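Local coordinates for protein hypoxanthine-guanine phosphoribosyltransferase (HGPRT) (PDB 5IPF) that probably salvages purine bases by transferring phosphoribosyl groups to hypoxanthine and guanine, giving nucleotides such as the IMP bound here, at residues 30-35 with 57-62; 157-160 with 166-169; 186-191 with 228-233. All blocks are in the same frame, centred on the assembly; numbering follows the deposited sequence.

Interaction 1: 30-35 with 57-62; sequences VVIEDS and VLIPNG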
ATOM      1  N   VAL A  30      10.039 -10.332  16.715  1.00 48.84           N
ATOM      2  CA  VAL A  30       9.253  -9.499  17.619  1.00 48.27           C
ATOM      3  C   VAL A  30       8.510 -10.401  18.593  1.00 39.68           C
ATOM      4  O   VAL A  30       7.826 -11.344  18.184  1.00 34.68           O
ATOM      5  CB  VAL A  30       8.273  -8.616  16.831  1.00 45.45           C
ATOM      6  CG1 VAL A  30       7.508  -7.698  17.765  1.00 32.11           C
ATOM      7  CG2 VAL A  30       9.006  -7.816  15.765  1.00 35.51           C
ATOM      8  N   VAL A  31       8.649 -10.122  19.886  1.00 44.38           N
ATOM      9  CA  VAL A  31       8.042 -10.927  20.941  1.00 42.86           C
ATOM     10  C   VAL A  31       6.848 -10.170  21.501  1.00 42.58           C
ATOM     11  O   VAL A  31       6.988  -9.033  21.966  1.00 47.50           O
ATOM     12  CB  VAL A  31       9.052 -11.260  22.050  1.00 42.02           C
ATOM     13  CG1 VAL A  31       8.372 -12.038  23.167  1.00 59.86           C
ATOM     14  CG2 VAL A  31      10.223 -12.048  21.486  1.00 42.49           C
ATOM     15  N   ILE A  32       5.678 -10.798  21.450  1.00 44.13           N
ATOM     16  CA  ILE A  32       4.453 -10.249  22.019  1.00 42.72           C
ATOM     17  C   ILE A  32       4.284 -10.905  23.382  1.00 37.22           C
ATOM     18  O   ILE A  32       3.843 -12.052  23.480  1.00 37.74           O
ATOM     19  CB  ILE A  32       3.246 -10.496  21.112  1.00 46.92           C
ATOM     20  CG1 ILE A  32       3.397  -9.705  19.813  1.00 32.84           C
ATOM     21  CG2 ILE A  32       1.955 -10.123  21.823  1.00 38.18           C
ATOM     22  CD1 ILE A  32       2.324  -9.987  18.800  1.00 48.18           C
ATOM     23  N   GLU A  33       4.644 -10.179  24.439  1.00 38.46           N
ATOM     24  CA  GLU A  33       4.700 -10.763  25.771  1.00 51.36           C
ATOM     25  C   GLU A  33       3.310 -11.182  26.244  1.00 50.96           C
ATOM     26  O   GLU A  33       2.282 -10.743  25.718  1.00 42.10           O
ATOM     27  CB  GLU A  33       5.318  -9.775  26.760  1.00 53.11           C
ATOM     28  N   ASP A  34       3.291 -12.055  27.256  1.00 51.23           N
ATOM     29  CA  ASP A  34       2.021 -12.532  27.793  1.00 56.34           C
ATOM     30  C   ASP A  34       1.222 -11.406  28.440  1.00 44.79           C
ATOM     31  O   ASP A  34      -0.007 -11.498  28.537  1.00 44.63           O
ATOM     32  CB  ASP A  34       2.261 -13.657  28.802  1.00 66.68           C
ATOM     33  CG  ASP A  34       2.845 -14.906  28.162  1.00 77.44           C
ATOM     34  OD1 ASP A  34       2.582 -15.153  26.964  1.00 81.72           O
ATOM     35  OD2 ASP A  34       3.566 -15.646  28.864  1.00 75.90           O
ATOM     36  N   SER A  35       1.889 -10.340  28.884  1.00 44.66           N
ATOM     37  CA  SER A  35       1.161  -9.232  29.493  1.00 52.71           C
ATOM     38  C   SER A  35       0.356  -8.433  28.478  1.00 59.92           C
ATOM     39  O   SER A  35      -0.538  -7.679  28.875  1.00 61.57           O
ATOM     40  CB  SER A  35       2.128  -8.304  30.227  1.00 46.58           C
ATOM     41  N   VAL A  57      -7.715  -7.653  18.738  1.00 38.59           N
ATOM     42  CA  VAL A  57      -6.772  -7.737  17.629  1.00 36.81           C
ATOM     43  C   VAL A  57      -5.375  -7.921  18.201  1.00 35.55           C
ATOM     44  O   VAL A  57      -4.942  -7.146  19.061  1.00 35.59           O
ATOM     45  CB  VAL A  57      -6.842  -6.478  16.752  1.00 46.06           C
ATOM     46  CG1 VAL A  57      -5.803  -6.553  15.649  1.00 34.77           C
ATOM     47  CG2 VAL A  57      -8.237  -6.305  16.176  1.00 39.93           C
ATOM     48  N   LEU A  58      -4.669  -8.950  17.731  1.00 34.75           N
ATOM     49  CA  LEU A  58      -3.317  -9.208  18.218  1.00 33.91           C
ATOM     50  C   LEU A  58      -2.273  -8.486  17.369  1.00 32.48           C
ATOM     51  O   LEU A  58      -1.491  -7.682  17.888  1.00 34.44           O
ATOM     52  CB  LEU A  58      -3.042 -10.716  18.251  1.00 34.20           C
ATOM     53  CG  LEU A  58      -1.844 -11.097  19.127  1.00 38.85           C
ATOM     54  CD1 LEU A  58      -2.123 -10.758  20.586  1.00 35.34           C
ATOM     55  CD2 LEU A  58      -1.477 -12.564  18.973  1.00 36.38           C
ATOM     56  N   ILE A  59      -2.246  -8.761  16.069  1.00 34.72           N
ATOM     57  CA  ILE A  59      -1.307  -8.098  15.166  1.00 31.28           C
ATOM     58  C   ILE A  59      -2.082  -7.449  14.025  1.00 30.79           C
ATOM     59  O   ILE A  59      -2.680  -8.157  13.201  1.00 31.10           O
ATOM     60  CB  ILE A  59      -0.256  -9.080  14.625  1.00 31.56           C
ATOM     61  CG1 ILE A  59       0.321  -9.930  15.756  1.00 32.66           C
ATOM     62  CG2 ILE A  59       0.866  -8.324  13.935  1.00 30.68           C
ATOM     63  CD1 ILE A  59       1.426 -10.861  15.315  1.00 30.25           C
ATOM     64  N   PRO A  60      -2.115  -6.120  13.943  1.00 30.83           N
ATOM     65  CA  PRO A  60      -2.765  -5.469  12.799  1.00 31.16           C
ATOM     66  C   PRO A  60      -2.035  -5.773  11.499  1.00 30.38           C
ATOM     67  O   PRO A  60      -0.838  -6.066  11.483  1.00 29.52           O
ATOM     68  CB  PRO A  60      -2.692  -3.978  13.148  1.00 31.54           C
ATOM     69  CG  PRO A  60      -2.567  -3.948  14.636  1.00 36.27           C
ATOM     70  CD  PRO A  60      -1.747  -5.154  14.991  1.00 31.08           C
ATOM     71  N   ASN A  61      -2.784  -5.687  10.398  1.00 30.98           N
ATOM     72  CA  ASN A  61      -2.259  -6.066   9.088  1.00 31.38           C
ATOM     73  C   ASN A  61      -1.034  -5.232   8.714  1.00 29.85           C
ATOM     74  O   ASN A  61       0.013  -5.771   8.320  1.00 42.31           O
ATOM     75  CB  ASN A  61      -3.372  -5.920   8.048  1.00 31.85           C
ATOM     76  CG  ASN A  61      -2.920  -6.266   6.650  1.00 42.49           C
ATOM     77  OD1 ASN A  61      -2.357  -5.429   5.946  1.00 39.78           O
ATOM     78  ND2 ASN A  61      -3.174  -7.501   6.232  1.00 49.36           N
ATOM     79  N   GLY A  62      -1.142  -3.908   8.846  1.00 30.28           N
ATOM     80  CA  GLY A  62      -0.032  -3.042   8.490  1.00 35.80           C
ATOM     81  C   GLY A  62       1.221  -3.305   9.299  1.00 29.20           C
ATOM     82  O   GLY A  62       2.336  -3.154   8.791  1.00 35.19           O
TER
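Ile32 lies obliquely across Ile59, its CD1 methyl resting on the middle of the neighbour's branch: that CD1 is 3.6 Å from CG1 of Ile59, and scarcely farther from the CD1 beyond it. Both isoleucines hold CG1 opposite the carbonyl carbon and next to the backbone N (chi1 -67° for Ile32, -47° for Ile59), and each then runs straight out to its CD1, so the two long branches meet while the CG2 methyls stay clear of this touch. The shorter branch of Ile32 looks another way, toward Leu58, with CG2 4.3 Å from CD1 of Leu58. Leu58 does not aim its CB at segment 30-35; the end of its side chain swings in. Thus one isoleucine touches two consecutive residues. These two, Leu58 and Ile59, both face Ile230 of the neighbouring antiparallel strand, a classic beta bulge. Pro60 follows as the N-cap of helix 61-81. Ile32 comes just after strand 30-31, the short strand that pairs in parallel with 203-208, so the contact fastens the parallel sheet to the strand leading into this helix. Phe206 and Val208 of strand 203-208 pack on Ile59 and Leu58 respectively. No hydrogen bond crosses between the segments: three buried aliphatic side chains join them, so the cohesion here comes from dispersion and exclusion of water, without a directional bond to fix the angle between the branches.

Interaction 2: 157-160 with 166-169; sequences VVED and KTIT. With IMP (inosinic acid), chain E.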
ATOM      1  N   VAL A 157      10.577 -22.653   2.912  1.00 44.24           N
ATOM      2  CA  VAL A 157       9.231 -23.047   3.315  1.00 59.05           C
ATOM      3  C   VAL A 157       8.516 -21.845   3.914  1.00 40.70           C
ATOM      4  O   VAL A 157       9.028 -21.192   4.831  1.00 39.05           O
ATOM      5  CB  VAL A 157       9.278 -24.220   4.306  1.00 60.11           C
ATOM      6  N   VAL A 158       7.329 -21.552   3.393  1.00 53.33           N
ATOM      7  CA  VAL A 158       6.496 -20.440   3.835  1.00 56.97           C
ATOM      8  C   VAL A 158       5.242 -21.052   4.450  1.00 57.97           C
ATOM      9  O   VAL A 158       4.334 -21.501   3.734  1.00 66.65           O
ATOM     10  CB  VAL A 158       6.151 -19.482   2.690  1.00 58.97           C
ATOM     11  CG1 VAL A 158       5.167 -18.423   3.155  1.00 46.83           C
ATOM     12  CG2 VAL A 158       7.416 -18.832   2.146  1.00 62.50           C
ATOM     13  N   GLU A 159       5.198 -21.088   5.779  1.00 50.36           N
ATOM     14  CA  GLU A 159       4.054 -21.573   6.530  1.00 61.07           C
ATOM     15  C   GLU A 159       3.504 -20.444   7.393  1.00 60.97           C
ATOM     16  O   GLU A 159       4.101 -19.371   7.516  1.00 55.89           O
ATOM     17  CB  GLU A 159       4.428 -22.783   7.399  1.00 64.54           C
ATOM     18  CG  GLU A 159       3.254 -23.704   7.715  1.00 67.82           C
ATOM     19  CD  GLU A 159       3.500 -24.574   8.932  1.00 80.43           C
ATOM     20  OE1 GLU A 159       4.678 -24.847   9.238  1.00 89.59           O
ATOM     21  OE2 GLU A 159       2.513 -24.978   9.587  1.00 80.64           O
ATOM     22  N   ASP A 160       2.351 -20.706   8.006  1.00 68.71           N
ATOM     23  CA  ASP A 160       1.577 -19.675   8.682  1.00 52.21           C
ATOM     24  C   ASP A 160       1.943 -19.521  10.159  1.00 37.42           C
ATOM     25  O   ASP A 160       2.149 -18.397  10.630  1.00 32.45           O
ATOM     26  CB  ASP A 160       0.086 -19.982   8.522  1.00 48.64           C
ATOM     27  CG  ASP A 160      -0.273 -21.397   8.943  1.00 62.91           C
ATOM     28  OD1 ASP A 160       0.626 -22.262   8.975  1.00 69.53           O
ATOM     29  OD2 ASP A 160      -1.460 -21.647   9.239  1.00 64.52           O
ATOM     30  N   LYS A 166       5.252 -30.645  14.811  1.00 74.74           N
ATOM     31  CA  LYS A 166       5.207 -31.896  14.059  1.00 83.26           C
ATOM     32  C   LYS A 166       4.738 -31.676  12.626  1.00 78.12           C
ATOM     33  O   LYS A 166       5.276 -32.289  11.694  1.00 79.82           O
ATOM     34  CB  LYS A 166       4.300 -32.905  14.766  1.00 86.12           C
ATOM     35  N   THR A 167       3.738 -30.808  12.439  1.00 79.85           N
ATOM     36  CA  THR A 167       3.234 -30.505  11.101  1.00 91.12           C
ATOM     37  C   THR A 167       4.355 -30.063  10.172  1.00 91.74           C
ATOM     38  O   THR A 167       4.399 -30.459   9.001  1.00 93.49           O
ATOM     39  CB  THR A 167       2.159 -29.418  11.179  1.00 79.69           C
ATOM     40  OG1 THR A 167       1.114 -29.829  12.070  1.00 76.44           O
ATOM     41  CG2 THR A 167       1.569 -29.147   9.803  1.00 74.01           C
ATOM     42  N   ILE A 168       5.275 -29.243  10.680  1.00 76.47           N
ATOM     43  CA  ILE A 168       6.388 -28.797   9.856  1.00 66.03           C
ATOM     44  C   ILE A 168       7.496 -29.844   9.821  1.00 61.22           C
ATOM     45  O   ILE A 168       8.189 -29.979   8.807  1.00 59.37           O
ATOM     46  CB  ILE A 168       6.907 -27.438  10.356  1.00 66.23           C
ATOM     47  CG1 ILE A 168       8.014 -26.917   9.445  1.00 59.53           C
ATOM     48  CG2 ILE A 168       7.406 -27.542  11.789  1.00 64.10           C
ATOM     49  CD1 ILE A 168       8.719 -25.728  10.011  1.00 48.48           C
ATOM     50  N   THR A 169       7.674 -30.605  10.905  1.00 65.51           N
ATOM     51  CA  THR A 169       8.728 -31.616  10.930  1.00 63.44           C
ATOM     52  C   THR A 169       8.506 -32.669   9.851  1.00 80.38           C
ATOM     53  O   THR A 169       9.456 -33.086   9.176  1.00 88.89           O
ATOM     54  CB  THR A 169       8.802 -32.273  12.308  1.00 65.51           C
TER
HETATM   55  P   IMP E1300       2.094 -27.727  14.668  1.00 71.06           P
HETATM   56  O1P IMP E1300       3.383 -26.954  14.517  1.00 77.94           O
HETATM   57  O2P IMP E1300       1.323 -27.598  15.960  1.00 67.71           O
HETATM   58  O3P IMP E1300       2.416 -29.189  14.473  1.00 90.48           O
HETATM   59  O5' IMP E1300       1.105 -27.257  13.507  1.00 79.15           O
HETATM   60  C5' IMP E1300      -0.244 -26.914  13.806  1.00 76.54           C
HETATM   61  C4' IMP E1300      -1.101 -26.774  12.569  1.00 68.65           C
HETATM   62  O4' IMP E1300      -2.306 -26.058  12.917  1.00 64.09           O
HETATM   63  C3' IMP E1300      -0.494 -26.005  11.409  1.00 75.32           C
HETATM   64  O3' IMP E1300      -1.112 -26.416  10.190  1.00 82.05           O
HETATM   65  C2' IMP E1300      -0.888 -24.560  11.717  1.00 75.28           C
HETATM   66  O2' IMP E1300      -1.046 -23.746  10.575  1.00 79.89           O
HETATM   67  C1' IMP E1300      -2.212 -24.708  12.489  1.00 65.79           C
HETATM   68  N9  IMP E1300      -2.282 -23.857  13.682  1.00 55.39           N
HETATM   69  C8  IMP E1300      -1.531 -24.017  14.818  1.00 53.75           C
HETATM   70  N7  IMP E1300      -1.864 -23.053  15.701  1.00 52.74           N
HETATM   71  C5  IMP E1300      -2.822 -22.277  15.150  1.00 58.66           C
HETATM   72  C6  IMP E1300      -3.505 -21.165  15.626  1.00 56.07           C
HETATM   73  O6  IMP E1300      -3.305 -20.760  16.771  1.00 51.70           O
HETATM   74  N1  IMP E1300      -4.453 -20.558  14.828  1.00 52.90           N
HETATM   75  C2  IMP E1300      -4.715 -21.059  13.570  1.00 53.19           C
HETATM   76  N3  IMP E1300      -4.032 -22.165  13.104  1.00 53.55           N
HETATM   77  C4  IMP E1300      -3.097 -22.769  13.880  1.00 55.45           C
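Glu159 and Ile168 meet where strand 154-159 of the phosphoribosyltransferase fold gives way to the loop that cradles the nucleotide's phosphate and then to helix 166-175. Val157 and Val158 lead in through the parallel sheet, with Val158 packed against helix 97-112 on its far side. Glu159 then extends its chain toward the helix, CG anti to the backbone N (chi1 -154°), and splits its carboxylate between two neighbours. OE1 sits 3.6 Å from CB of Ile168, a van der Waals touch on aliphatic carbon, while OE2 turns to the ribose, 3.7 Å from C3' of IMP. At Asp160 the chain turns a corner, and its CG lies between the backbone N and the carbonyl carbon (chi1 52°). That places the carboxylate at the 2'-hydroxyl of the ribose, where O2' of IMP is hydrogen-bonded to OD1 of Asp160 at 2.7 Å and lies close to OD2 as well. The two acids therefore line the ribose in succession, as in the family's characteristic PRPP-binding motif. Across from them, the first turn of the helix takes the phosphate together with Asp163, Thr164 and Gly165, which also bond to IMP. The backbone N of Thr167 gives O3P of IMP a nearly straight bond of 2.9 Å, with an N-H...O angle of 167°.

Interaction 3: 186-191 with 228-233; sequences ASLLVK and HHICVI. With IMP (inosinic acid), chain E.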
ATOM      1  N   ALA A 186      10.337 -20.201   6.708  1.00 45.95           N
ATOM      2  CA  ALA A 186       9.923 -18.868   7.135  1.00 43.86           C
ATOM      3  C   ALA A 186       8.507 -18.976   7.687  1.00 40.70           C
ATOM      4  O   ALA A 186       7.567 -19.270   6.942  1.00 34.09           O
ATOM      5  CB  ALA A 186       9.993 -17.870   5.981  1.00 48.97           C
ATOM      6  N   SER A 187       8.359 -18.748   8.990  1.00 35.37           N
ATOM      7  CA  SER A 187       7.073 -18.827   9.668  1.00 32.52           C
ATOM      8  C   SER A 187       6.693 -17.444  10.174  1.00 36.54           C
ATOM      9  O   SER A 187       7.491 -16.784  10.848  1.00 29.90           O
ATOM     10  CB  SER A 187       7.115 -19.819  10.834  1.00 50.27           C
ATOM     11  OG  SER A 187       5.878 -19.846  11.527  1.00 51.07           O
ATOM     12  N   LEU A 188       5.473 -17.013   9.845  1.00 41.28           N
ATOM     13  CA  LEU A 188       5.023 -15.687  10.256  1.00 28.40           C
ATOM     14  C   LEU A 188       4.890 -15.597  11.770  1.00 28.32           C
ATOM     15  O   LEU A 188       5.341 -14.626  12.388  1.00 37.86           O
ATOM     16  CB  LEU A 188       3.695 -15.351   9.579  1.00 28.28           C
ATOM     17  CG  LEU A 188       3.056 -14.035  10.029  1.00 27.30           C
ATOM     18  CD1 LEU A 188       3.956 -12.857   9.690  1.00 26.38           C
ATOM     19  CD2 LEU A 188       1.677 -13.863   9.413  1.00 27.75           C
ATOM     20  N   LEU A 189       4.277 -16.604  12.387  1.00 31.17           N
ATOM     21  CA  LEU A 189       4.054 -16.620  13.823  1.00 44.10           C
ATOM     22  C   LEU A 189       4.661 -17.873  14.441  1.00 43.93           C
ATOM     23  O   LEU A 189       4.783 -18.914  13.790  1.00 44.00           O
ATOM     24  CB  LEU A 189       2.558 -16.560  14.159  1.00 41.00           C
ATOM     25  CG  LEU A 189       1.758 -15.382  13.605  1.00 33.97           C
ATOM     26  CD1 LEU A 189       0.342 -15.409  14.153  1.00 50.92           C
ATOM     27  CD2 LEU A 189       2.442 -14.066  13.930  1.00 39.57           C
ATOM     28  N   VAL A 190       5.039 -17.756  15.712  1.00 49.49           N
ATOM     29  CA  VAL A 190       5.540 -18.874  16.504  1.00 48.22           C
ATOM     30  C   VAL A 190       4.895 -18.799  17.880  1.00 39.59           C
ATOM     31  O   VAL A 190       4.924 -17.747  18.526  1.00 42.97           O
ATOM     32  CB  VAL A 190       7.077 -18.861  16.621  1.00 45.39           C
ATOM     33  CG1 VAL A 190       7.527 -19.671  17.826  1.00 45.66           C
ATOM     34  CG2 VAL A 190       7.706 -19.410  15.354  1.00 38.67           C
ATOM     35  N   LYS A 191       4.306 -19.906  18.322  1.00 45.58           N
ATOM     36  CA  LYS A 191       3.647 -19.947  19.619  1.00 44.83           C
ATOM     37  C   LYS A 191       4.659 -20.214  20.725  1.00 38.48           C
ATOM     38  O   LYS A 191       5.519 -21.091  20.597  1.00 49.63           O
ATOM     39  CB  LYS A 191       2.561 -21.023  19.636  1.00 41.83           C
ATOM     40  CG  LYS A 191       1.172 -20.511  19.306  1.00 40.02           C
ATOM     41  CD  LYS A 191       0.149 -21.627  19.408  1.00 43.47           C
ATOM     42  CE  LYS A 191      -1.267 -21.104  19.246  1.00 44.59           C
ATOM     43  NZ  LYS A 191      -2.274 -22.201  19.296  1.00 64.88           N
ATOM     44  N   HIS A 228      -8.973  -9.459   8.260  1.00 46.86           N
ATOM     45  CA  HIS A 228      -7.848  -8.634   7.832  1.00 43.10           C
ATOM     46  C   HIS A 228      -6.662  -8.693   8.788  1.00 36.85           C
ATOM     47  O   HIS A 228      -5.510  -8.684   8.343  1.00 34.21           O
ATOM     48  CB  HIS A 228      -8.295  -7.177   7.672  1.00 48.82           C
ATOM     49  CG  HIS A 228      -7.369  -6.356   6.834  1.00 45.92           C
ATOM     50  ND1 HIS A 228      -6.847  -5.150   7.255  1.00 48.09           N
ATOM     51  CD2 HIS A 228      -6.862  -6.575   5.599  1.00 56.93           C
ATOM     52  CE1 HIS A 228      -6.063  -4.661   6.311  1.00 62.15           C
ATOM     53  NE2 HIS A 228      -6.054  -5.506   5.296  1.00 66.21           N
ATOM     54  N   HIS A 229      -6.913  -8.741  10.089  1.00 50.13           N
ATOM     55  CA  HIS A 229      -5.853  -8.723  11.085  1.00 46.20           C
ATOM     56  C   HIS A 229      -5.764 -10.067  11.794  1.00 39.13           C
ATOM     57  O   HIS A 229      -6.632 -10.935  11.658  1.00 41.90           O
ATOM     58  CB  HIS A 229      -6.091  -7.605  12.104  1.00 36.01           C
ATOM     59  CG  HIS A 229      -6.637  -6.349  11.503  1.00 38.14           C
ATOM     60  ND1 HIS A 229      -5.833  -5.366  10.973  1.00 42.21           N
ATOM     61  CD2 HIS A 229      -7.911  -5.917  11.352  1.00 42.77           C
ATOM     62  CE1 HIS A 229      -6.588  -4.381  10.519  1.00 35.78           C
ATOM     63  NE2 HIS A 229      -7.852  -4.690  10.737  1.00 31.37           N
ATOM     64  N   ILE A 230      -4.694 -10.230  12.562  1.00 28.90           N
ATOM     65  CA  ILE A 230      -4.527 -11.398  13.417  1.00 30.42           C
ATOM     66  C   ILE A 230      -5.223 -11.117  14.743  1.00 32.11           C
ATOM     67  O   ILE A 230      -4.865 -10.174  15.456  1.00 30.48           O
ATOM     68  CB  ILE A 230      -3.045 -11.734  13.630  1.00 31.70           C
ATOM     69  CG1 ILE A 230      -2.407 -12.162  12.307  1.00 35.02           C
ATOM     70  CG2 ILE A 230      -2.896 -12.830  14.674  1.00 29.94           C
ATOM     71  CD1 ILE A 230      -0.935 -12.477  12.416  1.00 33.68           C
ATOM     72  N   CYS A 231      -6.218 -11.934  15.068  1.00 36.72           N
ATOM     73  CA  CYS A 231      -7.042 -11.736  16.248  1.00 45.13           C
ATOM     74  C   CYS A 231      -7.120 -13.035  17.036  1.00 49.90           C
ATOM     75  O   CYS A 231      -6.689 -14.095  16.576  1.00 54.70           O
ATOM     76  CB  CYS A 231      -8.448 -11.258  15.862  1.00 55.02           C
ATOM     77  SG  CYS A 231      -8.455  -9.806  14.788  1.00 54.67           S
ATOM     78  N   VAL A 232      -7.678 -12.943  18.240  1.00 48.42           N
ATOM     79  CA  VAL A 232      -7.933 -14.101  19.088  1.00 52.87           C
ATOM     80  C   VAL A 232      -9.440 -14.299  19.183  1.00 58.24           C
ATOM     81  O   VAL A 232     -10.192 -13.335  19.377  1.00 52.09           O
ATOM     82  CB  VAL A 232      -7.301 -13.938  20.482  1.00 56.14           C
ATOM     83  CG1 VAL A 232      -5.784 -13.908  20.380  1.00 43.36           C
ATOM     84  CG2 VAL A 232      -7.811 -12.682  21.164  1.00 55.36           C
ATOM     85  N   ILE A 233      -9.882 -15.546  19.025  1.00 65.66           N
ATOM     86  CA  ILE A 233     -11.301 -15.848  19.139  1.00 73.76           C
ATOM     87  C   ILE A 233     -11.711 -15.827  20.603  1.00 74.71           C
ATOM     88  O   ILE A 233     -10.938 -16.210  21.493  1.00 73.39           O
ATOM     89  CB  ILE A 233     -11.619 -17.207  18.493  1.00 83.25           C
ATOM     90  CG1 ILE A 233     -10.708 -18.295  19.069  1.00 85.43           C
ATOM     91  CG2 ILE A 233     -11.487 -17.124  16.982  1.00 82.51           C
ATOM     92  CD1 ILE A 233     -11.002 -19.680  18.542  1.00 87.78           C
TER
HETATM   93  P   IMP E1300       2.094 -27.727  14.668  1.00 71.06           P
HETATM   94  O1P IMP E1300       3.383 -26.954  14.517  1.00 77.94           O
HETATM   95  O2P IMP E1300       1.323 -27.598  15.960  1.00 67.71           O
HETATM   96  O3P IMP E1300       2.416 -29.189  14.473  1.00 90.48           O
HETATM   97  O5' IMP E1300       1.105 -27.257  13.507  1.00 79.15           O
HETATM   98  C5' IMP E1300      -0.244 -26.914  13.806  1.00 76.54           C
HETATM   99  C4' IMP E1300      -1.101 -26.774  12.569  1.00 68.65           C
HETATM  100  O4' IMP E1300      -2.306 -26.058  12.917  1.00 64.09           O
HETATM  101  C3' IMP E1300      -0.494 -26.005  11.409  1.00 75.32           C
HETATM  102  O3' IMP E1300      -1.112 -26.416  10.190  1.00 82.05           O
HETATM  103  C2' IMP E1300      -0.888 -24.560  11.717  1.00 75.28           C
HETATM  104  O2' IMP E1300      -1.046 -23.746  10.575  1.00 79.89           O
HETATM  105  C1' IMP E1300      -2.212 -24.708  12.489  1.00 65.79           C
HETATM  106  N9  IMP E1300      -2.282 -23.857  13.682  1.00 55.39           N
HETATM  107  C8  IMP E1300      -1.531 -24.017  14.818  1.00 53.75           C
HETATM  108  N7  IMP E1300      -1.864 -23.053  15.701  1.00 52.74           N
HETATM  109  C5  IMP E1300      -2.822 -22.277  15.150  1.00 58.66           C
HETATM  110  C6  IMP E1300      -3.505 -21.165  15.626  1.00 56.07           C
HETATM  111  O6  IMP E1300      -3.305 -20.760  16.771  1.00 51.70           O
HETATM  112  N1  IMP E1300      -4.453 -20.558  14.828  1.00 52.90           N
HETATM  113  C2  IMP E1300      -4.715 -21.059  13.570  1.00 53.19           C
HETATM  114  N3  IMP E1300      -4.032 -22.165  13.104  1.00 53.55           N
HETATM  115  C4  IMP E1300      -3.097 -22.769  13.880  1.00 55.45           C
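Ile230 meets Leu189 end to end, each side chain reaching out from its own strand until the methyls touch. The closest pair is CD1 of Ile230 with CD1 of Leu189, 3.6 Å apart; the other methyl of the leucine also leans on the same atom, CD2 of Leu189 lying 4.0 Å from CD1 of Ile230. The isoleucine terminus thus sits against the forked end of Leu189. CG1 of Ile230 is set opposite the carbonyl carbon (chi1 -65°) and the chain continues straight, which carries CD1 out to the leucine, while CG2 grazes it at 4.2 Å from CD1 of Leu189. Leu188 adds a smaller touch, its CD2 4.2 Å from CD1 of Ile230, so a single methyl receives two successive leucines.

The chain turns a corner at Leu188, between strand 182-187 of the parallel sheet and the short strand 189-191. Strand 230-233 belongs instead to the small antiparallel sheet, between 54-59 and 213-214. The contact therefore packs the central sheet of the phosphoribosyltransferase fold against this smaller sheet, and Val213 of strand 213-214 touches both Leu189 and Ile230, adding to the apolar packing.

Inside the corner, OG of Ser187 donates to O of Leu189 at 2.7 Å, tilted 31° from the carbonyl plane, a bond that ties the residues on the two sides of Leu188 together. Two residues beyond Leu189, Lys191 stretches its extended chain to the hypoxanthine base, where NZ of Lys191 makes a weak hydrogen bond of 3.1 Å to O6 of IMP.

How the interactions relate
Interactions 1 and 3 are close neighbours, their centres about 8 Å apart, joined where strands 54-59 and 230-233 pair: N of Leu58 lies 2.6 Å from O of Ile230, and O of Ile59 lies 3.0 Å from N of Ile230. Interaction 2 touches interaction 3 through the parallel sheet, where N of Glu159 is 3.2 Å from O of Ala186; their centres are about 14 Å apart. Both of these reach IMP, interaction 2 at the ribose and phosphate, interaction 3 at the base. Interaction 1 stands back, with centres about 21 Å from interaction 2 and the Leu58 side chain about 9 Å from IMP.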